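Local structure of muconate cycloisomerase (Azorhizobium caulinodans, 3MY9) at residues V108-L113 against P356-S361; R37-V42 against G304-A309; P83-R88 against D114-A119; M280-L285 against T312-A317; E341-S346 against I351-P356. The protein is a magnesium-binding member of the enolase superfamily, pairing an N-terminal capping domain with a TIM-barrel-like C-terminal domain. All coordinates share one frame; numbering follows the deposited sequence.

Interaction 1: V108-L113 against P356-S361; sequences VEMALL and PGLGIS
With chi1 at -154°, Met-110 sends its CG away from its own backbone nitrogen and off the flank of helix 102-120, where it meets Leu-358. The leucine does the reverse: its CG lies opposite the carbonyl carbon (chi1 -71°), which carries CD1 across to the helix. The touch is therefore between a methylene and one methyl branch, Met-110 CG to Leu-358 CD1 at 4.1 Å, and the two side chains cross at about a right angle. One helical turn further on, the backbone itself comes near the loop, Leu-113 O standing 4.2 Å from Gly-357 CA.

Leu-358 is presented by a type II' beta turn running from Pro-356 to Gly-359. Gly-357 takes its first corner with the positive phi (60°) that such a turn asks for and that suits glycine, while Leu-358 takes the second. The closing bond, Gly-359 N to Pro-356 O, measures 3.0 Å and is weak. Firmer support comes from outside: the Leu-358 amide is hydrogen-bonded to Asp-114 OD1, one residue past Leu-113 on the helix, and Leu-358 O receives Gln-313 NE2. Val-124 and Ala-310 also pack on the leucine side chain.

The contact thus joins a helix of the N-terminal domain to a late loop of the barrel domain. Across the two segments it is apolar and light. Asp-114 and Gln-313 take up the N-H and O of Leu-358, and Gly-357 bonds to the backbone of Leu-122 and Val-124, consistent with a turn held in place by its polar atoms.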
# COMPACT_ATOMS: atom_id res chain seq x y z
N VAL A 108 23.39 -21.52 29.40
CA VAL A 108 23.53 -20.80 30.66
C VAL A 108 22.18 -20.57 31.32
O VAL A 108 22.02 -20.85 32.50
CB VAL A 108 24.23 -19.46 30.47
CG1 VAL A 108 24.07 -18.60 31.70
CG2 VAL A 108 25.70 -19.67 30.15
N GLU A 109 21.21 -20.08 30.55
CA GLU A 109 19.83 -19.84 31.02
C GLU A 109 19.20 -21.12 31.58
O GLU A 109 18.67 -21.15 32.68
CB GLU A 109 18.99 -19.31 29.86
CG GLU A 109 17.55 -18.94 30.21
CD GLU A 109 16.67 -18.83 28.98
OE1 GLU A 109 16.79 -19.70 28.10
OE2 GLU A 109 15.87 -17.86 28.89
N MET A 110 19.26 -22.17 30.78
CA MET A 110 18.82 -23.52 31.15
C MET A 110 19.33 -23.91 32.57
O MET A 110 18.56 -24.28 33.46
CB MET A 110 19.43 -24.47 30.11
CG MET A 110 18.77 -25.75 29.84
SD MET A 110 19.60 -26.54 28.43
CE MET A 110 19.18 -25.44 27.12
N ALA A 111 20.64 -23.82 32.74
CA ALA A 111 21.29 -24.22 33.98
C ALA A 111 20.86 -23.34 35.17
O ALA A 111 20.63 -23.85 36.26
CB ALA A 111 22.80 -24.18 33.80
N LEU A 112 20.73 -22.04 34.95
CA LEU A 112 20.33 -21.13 36.04
C LEU A 112 18.89 -21.40 36.46
O LEU A 112 18.57 -21.30 37.64
CB LEU A 112 20.45 -19.65 35.65
CG LEU A 112 21.76 -18.96 35.99
CD1 LEU A 112 22.96 -19.78 35.58
CD2 LEU A 112 21.74 -17.60 35.30
N LEU A 113 18.03 -21.69 35.49
CA LEU A 113 16.65 -22.06 35.77
C LEU A 113 16.56 -23.44 36.46
O LEU A 113 15.70 -23.63 37.32
CB LEU A 113 15.79 -22.02 34.49
CG LEU A 113 15.69 -20.65 33.81
CD1 LEU A 113 14.84 -20.66 32.51
CD2 LEU A 113 15.14 -19.61 34.80
N PRO A 356 11.67 -30.90 40.26
CA PRO A 356 12.17 -29.53 40.24
C PRO A 356 13.18 -29.25 39.13
O PRO A 356 13.78 -30.18 38.59
CB PRO A 356 12.85 -29.38 41.61
CG PRO A 356 13.10 -30.75 42.09
CD PRO A 356 12.03 -31.61 41.49
N GLY A 357 13.36 -27.97 38.82
CA GLY A 357 14.30 -27.58 37.78
C GLY A 357 13.91 -28.19 36.46
O GLY A 357 12.73 -28.20 36.09
N LEU A 358 14.90 -28.74 35.75
CA LEU A 358 14.65 -29.40 34.46
C LEU A 358 13.95 -30.75 34.65
O LEU A 358 13.30 -31.24 33.72
CB LEU A 358 15.95 -29.57 33.68
CG LEU A 358 16.55 -28.28 33.11
CD1 LEU A 358 18.02 -28.46 32.76
CD2 LEU A 358 15.74 -27.80 31.91
N GLY A 359 14.07 -31.33 35.84
CA GLY A 359 13.49 -32.64 36.15
C GLY A 359 14.33 -33.82 35.68
O GLY A 359 13.79 -34.86 35.36
N ILE A 360 15.66 -33.65 35.65
CA ILE A 360 16.62 -34.69 35.21
C ILE A 360 17.76 -34.73 36.22
O ILE A 360 17.96 -33.77 36.96
CB ILE A 360 17.20 -34.37 33.80
CG1 ILE A 360 18.13 -33.15 33.83
CG2 ILE A 360 16.09 -34.11 32.80
CD1 ILE A 360 18.67 -32.76 32.48
N SER A 361 18.50 -35.83 36.27
CA SER A 361 19.67 -35.92 37.13
C SER A 361 20.90 -36.42 36.37
O SER A 361 20.78 -37.25 35.47
CB SER A 361 19.39 -36.83 38.33
OG SER A 361 18.52 -37.88 37.95

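Interaction 2: R37-V42 against G304-A309; sequences RVLLEV and GGIALA
Arg-37, Ile-306 and Gly-304 bury the most surface here. The arginine reaches from strand 35-44 over the start of helix 305-316, its chain bent at chi3 (59°), and lays one face of the guanidinium against Gly-304: NH2 stands 3.5 Å from Gly-304 CA. Having no side chain, the glycine lets the flat group come this close. NH2 is also 3.8 Å from Gly-305 N, the first amide of the helix for which Gly-304 is the N-cap residue. The rotation of the guanidinium is probably set by salt bridges from NE to Glu-53 and from NH1 to Asp-337; these carboxylates probably balance its charge beside the helix start.

Ile-306 points its long branch at the strand. Its CD1 meets Leu-39 CD2 at 4.2 Å, methyl against methyl, the two side chains lying at a slant to one another. This apolar touch lies two residues on from Gly-304, so two alternate strand residues, Arg-37 and Leu-39, face the first turn of the helix.

Strand 35-44 is flanked by strands 8-21 and 49-54 in the antiparallel sheet of the N-terminal domain, and helix 305-316 of the barrel domain meets that sheet with helix 102-120 close by, Met-110 touching Ile-306.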
# COMPACT_ATOMS: atom_id res chain seq x y z
N ARG A 37 28.99 -32.99 21.95
CA ARG A 37 28.01 -32.17 22.66
C ARG A 37 28.71 -31.31 23.71
O ARG A 37 29.64 -31.75 24.37
CB ARG A 37 26.97 -33.06 23.34
CG ARG A 37 26.22 -34.03 22.40
CD ARG A 37 25.65 -35.21 23.16
NE ARG A 37 24.72 -34.77 24.19
CZ ARG A 37 24.27 -35.53 25.19
NH1 ARG A 37 24.66 -36.80 25.32
NH2 ARG A 37 23.42 -35.01 26.07
N VAL A 38 28.25 -30.07 23.86
CA VAL A 38 28.78 -29.15 24.86
C VAL A 38 27.81 -29.13 26.04
O VAL A 38 26.64 -28.72 25.90
CB VAL A 38 28.91 -27.70 24.32
CG1 VAL A 38 29.92 -26.91 25.15
CG2 VAL A 38 29.28 -27.69 22.84
N LEU A 39 28.28 -29.59 27.19
CA LEU A 39 27.50 -29.58 28.42
C LEU A 39 28.15 -28.62 29.41
O LEU A 39 29.37 -28.56 29.52
CB LEU A 39 27.41 -30.98 29.01
CG LEU A 39 27.26 -32.12 28.02
CD1 LEU A 39 27.48 -33.44 28.74
CD2 LEU A 39 25.90 -32.06 27.31
N LEU A 40 27.31 -27.88 30.12
CA LEU A 40 27.74 -26.88 31.08
C LEU A 40 27.14 -27.25 32.42
O LEU A 40 25.94 -27.49 32.52
CB LEU A 40 27.23 -25.50 30.66
CG LEU A 40 27.35 -24.33 31.64
CD1 LEU A 40 28.76 -23.76 31.65
CD2 LEU A 40 26.32 -23.23 31.29
N GLU A 41 27.98 -27.29 33.45
CA GLU A 41 27.50 -27.52 34.80
C GLU A 41 27.75 -26.26 35.59
O GLU A 41 28.89 -25.81 35.72
CB GLU A 41 28.25 -28.70 35.45
CG GLU A 41 27.75 -29.06 36.86
CD GLU A 41 28.81 -29.76 37.71
OE1 GLU A 41 29.99 -29.36 37.66
OE2 GLU A 41 28.45 -30.70 38.46
N VAL A 42 26.69 -25.70 36.15
CA VAL A 42 26.83 -24.51 36.99
C VAL A 42 26.53 -24.87 38.43
O VAL A 42 25.65 -25.68 38.71
CB VAL A 42 25.92 -23.38 36.50
CG1 VAL A 42 26.20 -22.10 37.31
CG2 VAL A 42 26.14 -23.14 35.03
N GLY A 304 19.65 -35.03 22.98
CA GLY A 304 20.47 -34.89 24.16
C GLY A 304 19.57 -34.50 25.33
O GLY A 304 18.81 -33.54 25.25
N GLY A 305 19.67 -35.27 26.40
CA GLY A 305 18.66 -35.25 27.45
C GLY A 305 18.46 -33.90 28.11
O GLY A 305 17.35 -33.58 28.52
N ILE A 306 19.54 -33.13 28.21
CA ILE A 306 19.52 -31.85 28.91
C ILE A 306 18.80 -30.81 28.08
O ILE A 306 17.94 -30.09 28.59
CB ILE A 306 20.94 -31.37 29.27
CG1 ILE A 306 21.65 -32.41 30.13
CG2 ILE A 306 20.87 -30.04 30.02
CD1 ILE A 306 23.11 -32.09 30.39
N ALA A 307 19.14 -30.72 26.80
CA ALA A 307 18.48 -29.79 25.89
C ALA A 307 17.02 -30.19 25.63
O ALA A 307 16.14 -29.33 25.42
CB ALA A 307 19.23 -29.74 24.56
N LEU A 308 16.77 -31.49 25.60
CA LEU A 308 15.42 -32.01 25.42
C LEU A 308 14.55 -31.69 26.62
O LEU A 308 13.39 -31.37 26.47
CB LEU A 308 15.46 -33.51 25.21
CG LEU A 308 14.11 -34.21 25.03
CD1 LEU A 308 13.33 -33.59 23.89
CD2 LEU A 308 14.38 -35.68 24.78
N ALA A 309 15.10 -31.79 27.82
CA ALA A 309 14.35 -31.46 29.05
C ALA A 309 13.94 -29.99 28.98
O ALA A 309 12.79 -29.63 29.25
CB ALA A 309 15.21 -31.74 30.30

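Interaction 3: P83-R88 against D114-A119; sequences PIKRVR and DILGKA
Apolar side chains carry most of this contact. Ile-84 lies across Ile-115 at about a right angle and uses both of its branches: CD1 is 3.8 Å from Ile-115 CG2, and the shorter branch, CG2, is 4.0 Å from the same methyl. The CG2 of Ile-84 also rests against the helix backbone, 4.1 Å from Leu-116 N, and 4.2 Å from Leu-116 CB. Leu-116 has its CG swung away from its backbone nitrogen (chi1 -175°), which brings CD1 across the aliphatic part of Lys-85, 4.2 Å from Lys-85 CG. The lysine then bends at chi3, and its charged end leads off from the helix. Leu-116 also packs on Leu-122 of the second subunit.

Backbone bonds shape the first partner. A type I beta turn from Pro-83 to Arg-86, closed by Arg-86 N to Pro-83 O at 2.9 Å, leads straight into helix 87-97, with Arg-86 as N-cap. Ile-84 and Lys-85 are its two corner residues; the turn points Ile-84 at helix 102-120, and Lys-85 lies alongside. The result is a helix start packed on the neighbouring helix of the N-terminal capping domain of the enolase superfamily; Val-42 of strand 35-44 touches Ile-115.

Two charged side chains of segment 83-88 reach the assembly. Arg-86 forms salt bridges with Glu-89 and with Asp-134 of the second subunit, and Arg-88 gives a hydrogen bond to Leu-128 O of the second subunit.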
# COMPACT_ATOMS: atom_id res chain seq x y z
N PRO A 83 23.71 -13.12 39.90
CA PRO A 83 22.62 -13.60 40.77
C PRO A 83 21.64 -14.51 40.03
O PRO A 83 21.06 -14.10 39.03
CB PRO A 83 21.96 -12.31 41.28
CG PRO A 83 22.88 -11.16 40.82
CD PRO A 83 23.61 -11.68 39.63
N ILE A 84 21.45 -15.72 40.54
CA ILE A 84 20.72 -16.77 39.83
C ILE A 84 19.23 -16.46 39.67
O ILE A 84 18.63 -16.94 38.74
CB ILE A 84 20.90 -18.15 40.53
CG1 ILE A 84 22.37 -18.58 40.46
CG2 ILE A 84 20.05 -19.23 39.87
CD1 ILE A 84 22.73 -19.65 41.48
N LYS A 85 18.65 -15.67 40.57
CA LYS A 85 17.28 -15.16 40.42
C LYS A 85 17.14 -14.14 39.29
O LYS A 85 16.02 -13.83 38.92
CB LYS A 85 16.80 -14.42 41.68
CG LYS A 85 16.51 -15.23 42.92
CD LYS A 85 16.60 -14.32 44.21
CE LYS A 85 15.25 -13.72 44.60
NZ LYS A 85 15.15 -13.20 45.97
N ARG A 86 18.24 -13.61 38.75
CA ARG A 86 18.13 -12.59 37.68
C ARG A 86 18.55 -13.10 36.31
O ARG A 86 19.46 -12.57 35.69
CB ARG A 86 18.94 -11.34 38.01
CG ARG A 86 18.48 -10.66 39.26
CD ARG A 86 19.09 -9.25 39.39
NE ARG A 86 18.58 -8.59 40.58
CZ ARG A 86 18.39 -7.28 40.71
NH1 ARG A 86 17.91 -6.81 41.85
NH2 ARG A 86 18.68 -6.43 39.71
N VAL A 87 17.82 -14.10 35.83
CA VAL A 87 18.11 -14.74 34.57
C VAL A 87 17.98 -13.81 33.34
O VAL A 87 18.88 -13.74 32.50
CB VAL A 87 17.20 -15.97 34.40
CG1 VAL A 87 17.53 -16.70 33.11
CG2 VAL A 87 17.37 -16.90 35.65
N ARG A 88 16.87 -13.07 33.26
CA ARG A 88 16.66 -12.16 32.14
C ARG A 88 17.71 -11.07 32.13
O ARG A 88 18.13 -10.63 31.06
CB ARG A 88 15.26 -11.52 32.16
CG ARG A 88 14.80 -11.10 30.75
CD ARG A 88 13.51 -10.29 30.76
NE ARG A 88 12.39 -10.93 31.49
CZ ARG A 88 11.49 -11.72 30.94
NH1 ARG A 88 11.56 -12.04 29.66
NH2 ARG A 88 10.51 -12.22 31.68
N ASP A 114 17.46 -24.36 36.10
CA ASP A 114 17.58 -25.67 36.77
C ASP A 114 17.90 -25.46 38.27
O ASP A 114 17.21 -25.98 39.14
CB ASP A 114 18.68 -26.49 36.08
CG ASP A 114 18.63 -27.99 36.41
OD1 ASP A 114 17.58 -28.53 36.84
OD2 ASP A 114 19.67 -28.64 36.19
N ILE A 115 18.92 -24.64 38.54
CA ILE A 115 19.31 -24.31 39.90
C ILE A 115 18.18 -23.62 40.66
O ILE A 115 17.81 -24.04 41.75
CB ILE A 115 20.54 -23.40 39.95
CG1 ILE A 115 21.80 -24.13 39.47
CG2 ILE A 115 20.77 -22.92 41.36
CD1 ILE A 115 23.06 -23.24 39.53
N LEU A 116 17.63 -22.56 40.08
CA LEU A 116 16.53 -21.80 40.70
C LEU A 116 15.35 -22.70 41.02
O LEU A 116 14.76 -22.61 42.11
CB LEU A 116 16.08 -20.68 39.76
CG LEU A 116 15.02 -19.71 40.27
CD1 LEU A 116 15.45 -19.06 41.59
CD2 LEU A 116 14.74 -18.63 39.19
N GLY A 117 15.02 -23.59 40.09
CA GLY A 117 13.96 -24.55 40.31
C GLY A 117 14.22 -25.49 41.49
O GLY A 117 13.35 -25.69 42.33
N LYS A 118 15.43 -26.07 41.52
CA LYS A 118 15.80 -27.00 42.58
C LYS A 118 15.85 -26.31 43.94
O LYS A 118 15.58 -26.93 44.95
CB LYS A 118 17.17 -27.64 42.31
CG LYS A 118 17.20 -28.64 41.15
CD LYS A 118 18.57 -29.28 41.07
CE LYS A 118 18.81 -29.91 39.72
NZ LYS A 118 20.16 -30.52 39.73
N ALA A 119 16.23 -25.04 43.94
CA ALA A 119 16.35 -24.27 45.19
C ALA A 119 14.98 -23.94 45.75
O ALA A 119 14.83 -23.76 46.94
CB ALA A 119 17.14 -22.97 44.94

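Interaction 4: M280-L285 against T312-A317; sequences MKAQSL and TQLIAA
Leu-314 provides the apolar part of this contact, splitting its two methyls between neighbouring residues of helix 279-292. CD2 lies 3.7 Å from Ala-282 CB, while CD1 lies 3.7 Å from Gln-283 CG and also touches Ala-282 CB at 4.1 Å. Its CG stands opposite its own backbone nitrogen (chi1 169°), which extends the fork toward helix 279-292. Gln-283 and Leu-314 slide past one another in opposite directions.

The polar part falls to the amide of Gln-283. Its chain is extended beyond CG, and this carries NE2 to the end of helix 305-316, 3.1 Å from Ala-317 O and 3.9 Å from Ala-317 CB. Firm hydrogen bonds hold NE2 to Leu-128 O and Thr-318 OG1, so several oxygens surround one amide group. Within helix 279-292, Met-280 O accepts both Ser-284 N and, from above the carbonyl plane at 3.2 Å, Ser-284 OG.

Both helices belong to the outer layer of the TIM-barrel-like domain, with short strands 296-297 and 300-301 between them in sequence. Helix 273-276 borders the packing through Cys-276 on Ala-282 and Ile-273 on Leu-314, and strand 135-142 packs against helix 305-316, where Ile-136 meets Ile-315.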
# COMPACT_ATOMS: atom_id res chain seq x y z
N MET A 280 13.06 -17.97 27.57
CA MET A 280 12.29 -16.72 27.71
C MET A 280 12.07 -16.05 26.34
O MET A 280 10.99 -15.55 26.07
CB MET A 280 12.95 -15.74 28.72
CG MET A 280 12.85 -16.23 30.21
SD MET A 280 13.45 -15.09 31.54
CE MET A 280 13.39 -16.37 32.80
N LYS A 281 13.09 -16.04 25.48
CA LYS A 281 12.94 -15.49 24.13
C LYS A 281 11.91 -16.28 23.32
O LYS A 281 11.15 -15.70 22.58
CB LYS A 281 14.27 -15.51 23.37
CG LYS A 281 15.40 -14.68 23.98
CD LYS A 281 15.15 -13.20 23.85
CE LYS A 281 16.42 -12.40 24.15
NZ LYS A 281 16.26 -11.00 23.68
N ALA A 282 11.86 -17.60 23.50
CA ALA A 282 10.83 -18.39 22.81
C ALA A 282 9.40 -18.02 23.26
O ALA A 282 8.46 -18.00 22.45
CB ALA A 282 11.07 -19.89 22.97
N GLN A 283 9.23 -17.74 24.55
CA GLN A 283 7.91 -17.31 25.05
C GLN A 283 7.56 -15.89 24.57
O GLN A 283 6.40 -15.58 24.36
CB GLN A 283 7.84 -17.40 26.56
CG GLN A 283 7.77 -18.82 27.11
CD GLN A 283 7.22 -18.86 28.54
OE1 GLN A 283 7.58 -18.02 29.36
NE2 GLN A 283 6.36 -19.84 28.83
N SER A 284 8.55 -15.02 24.42
CA SER A 284 8.29 -13.68 23.87
C SER A 284 7.84 -13.80 22.41
O SER A 284 6.88 -13.15 22.00
CB SER A 284 9.55 -12.81 23.93
OG SER A 284 9.95 -12.62 25.26
N LEU A 285 8.55 -14.65 21.66
CA LEU A 285 8.22 -14.96 20.28
C LEU A 285 6.77 -15.43 20.21
O LEU A 285 5.97 -14.93 19.41
CB LEU A 285 9.15 -16.05 19.76
CG LEU A 285 9.04 -16.47 18.30
CD1 LEU A 285 10.22 -17.34 17.91
CD2 LEU A 285 7.79 -17.26 18.10
N THR A 312 11.12 -29.50 26.41
CA THR A 312 9.88 -30.07 26.89
C THR A 312 9.20 -29.19 27.96
O THR A 312 7.99 -29.02 27.96
CB THR A 312 10.16 -31.48 27.45
OG1 THR A 312 10.61 -32.32 26.38
CG2 THR A 312 8.93 -32.07 28.04
N GLN A 313 10.00 -28.64 28.87
CA GLN A 313 9.51 -27.67 29.88
C GLN A 313 8.95 -26.40 29.23
O GLN A 313 7.87 -25.91 29.59
CB GLN A 313 10.64 -27.26 30.84
CG GLN A 313 11.23 -28.40 31.65
CD GLN A 313 10.37 -28.83 32.81
OE1 GLN A 313 9.49 -28.10 33.25
NE2 GLN A 313 10.63 -30.03 33.32
N LEU A 314 9.71 -25.86 28.28
CA LEU A 314 9.23 -24.71 27.52
C LEU A 314 7.86 -24.99 26.91
O LEU A 314 6.92 -24.22 27.08
CB LEU A 314 10.21 -24.31 26.42
CG LEU A 314 9.56 -23.27 25.47
CD1 LEU A 314 9.60 -21.91 26.17
CD2 LEU A 314 10.20 -23.27 24.11
N ILE A 315 7.75 -26.09 26.18
CA ILE A 315 6.53 -26.36 25.47
C ILE A 315 5.40 -26.63 26.46
O ILE A 315 4.28 -26.19 26.26
CB ILE A 315 6.68 -27.50 24.46
CG1 ILE A 315 7.66 -27.11 23.34
CG2 ILE A 315 5.32 -27.89 23.87
CD1 ILE A 315 8.05 -28.30 22.43
N ALA A 316 5.72 -27.30 27.56
CA ALA A 316 4.77 -27.56 28.62
C ALA A 316 4.11 -26.27 29.14
O ALA A 316 2.93 -26.28 29.55
CB ALA A 316 5.46 -28.30 29.75
N ALA A 317 4.87 -25.18 29.14
CA ALA A 317 4.47 -23.89 29.73
C ALA A 317 4.05 -22.85 28.69
O ALA A 317 3.84 -21.67 29.03
CB ALA A 317 5.64 -23.32 30.55

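Interaction 5: E341-S346 against I351-P356; sequences ERIANS and IVPDGP
The backbone bond from Ile-351 N to Ala-344 O is the one polar link that crosses this contact, and it is short and nearly straight: 2.7 Å, with an N-H...O angle of 175°. The donor is tilted 19° from the carbonyl plane. Ile-351 also leans its side chain on this oxygen, its CG1 lying 3.5 Å from Ala-344 O. The same CG1 stands 4.3 Å from Ala-344 CB, a light apolar touch near the surface.

Deeper in, Ile-343 meets Pro-353. The end methyl of the isoleucine lies against CG and CD of the proline ring, CD1 being 3.5 Å from Pro-353 CG and 3.6 Å from Pro-353 CD. Its chi2 of -113° departs from a staggered value, and this turn of the end methyl accompanies the close fit to the ring. The other branch, Ile-343 CG2, hangs 4.0 Å from Ile-351 O, so the two branches of one isoleucine touch Ile-351 O and Pro-353.

Pro-353 continues inward to Thr-312 and Gln-313 of helix 305-316, and Val-352, whose side chain turns the other way, packs on Ile-136. Further along, Asp-354 forms a salt bridge with Arg-131.

With so few residues between the segments, this is the open end of a beta hairpin: strands 345-346 and 349-351 run antiparallel at the edge of the barrel domain's mixed sheet, 349-351 beside strand 135-142. Regular strand pairing ends near the bond at Ala-344, and the side chains of Ile-343 and Pro-353 keep the chains together just beyond it.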
# COMPACT_ATOMS: atom_id res chain seq x y z
N GLU A 341 18.05 -41.06 34.19
CA GLU A 341 16.84 -41.56 33.50
C GLU A 341 16.47 -40.72 32.29
O GLU A 341 16.49 -39.49 32.33
CB GLU A 341 15.65 -41.60 34.45
CG GLU A 341 15.75 -42.72 35.46
CD GLU A 341 14.48 -42.91 36.27
OE1 GLU A 341 14.21 -44.10 36.63
OE2 GLU A 341 13.79 -41.90 36.55
N ARG A 342 16.10 -41.40 31.21
CA ARG A 342 15.74 -40.76 29.96
C ARG A 342 14.40 -40.03 30.02
O ARG A 342 13.50 -40.45 30.74
CB ARG A 342 15.66 -41.83 28.86
CG ARG A 342 16.99 -42.48 28.49
CD ARG A 342 17.78 -41.62 27.48
NE ARG A 342 18.65 -42.47 26.66
CZ ARG A 342 18.60 -42.58 25.33
NH1 ARG A 342 19.45 -43.41 24.72
NH2 ARG A 342 17.74 -41.88 24.59
N ILE A 343 14.28 -38.93 29.27
CA ILE A 343 12.97 -38.34 28.99
C ILE A 343 12.20 -39.38 28.19
O ILE A 343 12.73 -39.96 27.24
CB ILE A 343 13.05 -37.05 28.13
CG1 ILE A 343 13.73 -35.92 28.91
CG2 ILE A 343 11.65 -36.62 27.70
CD1 ILE A 343 12.79 -34.75 29.25
N ALA A 344 10.95 -39.60 28.57
CA ALA A 344 10.16 -40.71 28.05
C ALA A 344 9.16 -40.23 27.03
O ALA A 344 8.58 -39.15 27.18
CB ALA A 344 9.44 -41.40 29.18
N ASN A 345 8.94 -41.05 26.00
CA ASN A 345 7.79 -40.90 25.13
C ASN A 345 7.02 -42.21 25.03
O ASN A 345 7.60 -43.29 25.13
CB ASN A 345 8.23 -40.37 23.74
CG ASN A 345 8.97 -41.40 22.93
OD1 ASN A 345 8.40 -42.03 22.02
ND2 ASN A 345 10.25 -41.59 23.24
N SER A 346 5.70 -42.11 24.85
CA SER A 346 4.82 -43.27 24.71
C SER A 346 3.57 -42.90 23.94
O SER A 346 3.05 -41.80 24.09
CB SER A 346 4.39 -43.80 26.08
OG SER A 346 3.75 -45.06 25.95
N ILE A 351 6.49 -37.43 27.46
CA ILE A 351 5.99 -37.23 28.83
C ILE A 351 6.85 -36.13 29.41
O ILE A 351 8.08 -36.24 29.37
CB ILE A 351 6.09 -38.48 29.67
CG1 ILE A 351 5.53 -39.67 28.90
CG2 ILE A 351 5.32 -38.30 31.01
CD1 ILE A 351 4.09 -39.51 28.57
N VAL A 352 6.22 -35.05 29.88
CA VAL A 352 6.97 -33.92 30.41
C VAL A 352 7.49 -34.37 31.77
O VAL A 352 6.68 -34.69 32.66
CB VAL A 352 6.14 -32.60 30.51
CG1 VAL A 352 6.97 -31.48 31.13
CG2 VAL A 352 5.65 -32.15 29.14
N PRO A 353 8.82 -34.46 31.93
CA PRO A 353 9.38 -34.99 33.16
C PRO A 353 8.94 -34.17 34.35
O PRO A 353 8.88 -32.95 34.28
CB PRO A 353 10.89 -34.81 32.97
CG PRO A 353 10.99 -33.63 32.07
CD PRO A 353 9.87 -33.84 31.10
N ASP A 354 8.64 -34.86 35.44
CA ASP A 354 8.21 -34.25 36.67
C ASP A 354 9.45 -33.89 37.50
O ASP A 354 10.57 -34.39 37.24
CB ASP A 354 7.31 -35.25 37.45
CG ASP A 354 6.03 -35.63 36.66
OD1 ASP A 354 5.59 -34.86 35.76
OD2 ASP A 354 5.47 -36.71 36.95
N GLY A 355 9.26 -33.03 38.49
CA GLY A 355 10.33 -32.73 39.43
C GLY A 355 10.92 -31.36 39.25
O GLY A 355 10.72 -30.72 38.23
N PRO A 356 11.67 -30.90 40.26
CA PRO A 356 12.17 -29.53 40.24
C PRO A 356 13.18 -29.25 39.13
O PRO A 356 13.78 -30.18 38.59
CB PRO A 356 12.85 -29.38 41.61
CG PRO A 356 13.10 -30.75 42.09
CD PRO A 356 12.03 -31.61 41.49

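How the interactions relate
Interactions 1 and 3 share helix 102-120 of the N-terminal domain, their centres about 9 Å apart; interactions 2 and 4 share helix 305-316 of the barrel domain, about 17 Å apart. Interactions 1 and 2 both bridge the two domains and their centres are also about 9 Å apart. Along the chain their segments alternate, while interactions 4 and 5 are nested within the loop that interaction 1 closes. Interaction 5 leads directly into interaction 1 through shared Pro-356, and its Ile-343 packs on Ala-309 of interaction 2. Thus interactions 1 and 2 join the two domains, 3 and 4 reach the second subunit, and 5 closes a hairpin beside helix 305-316.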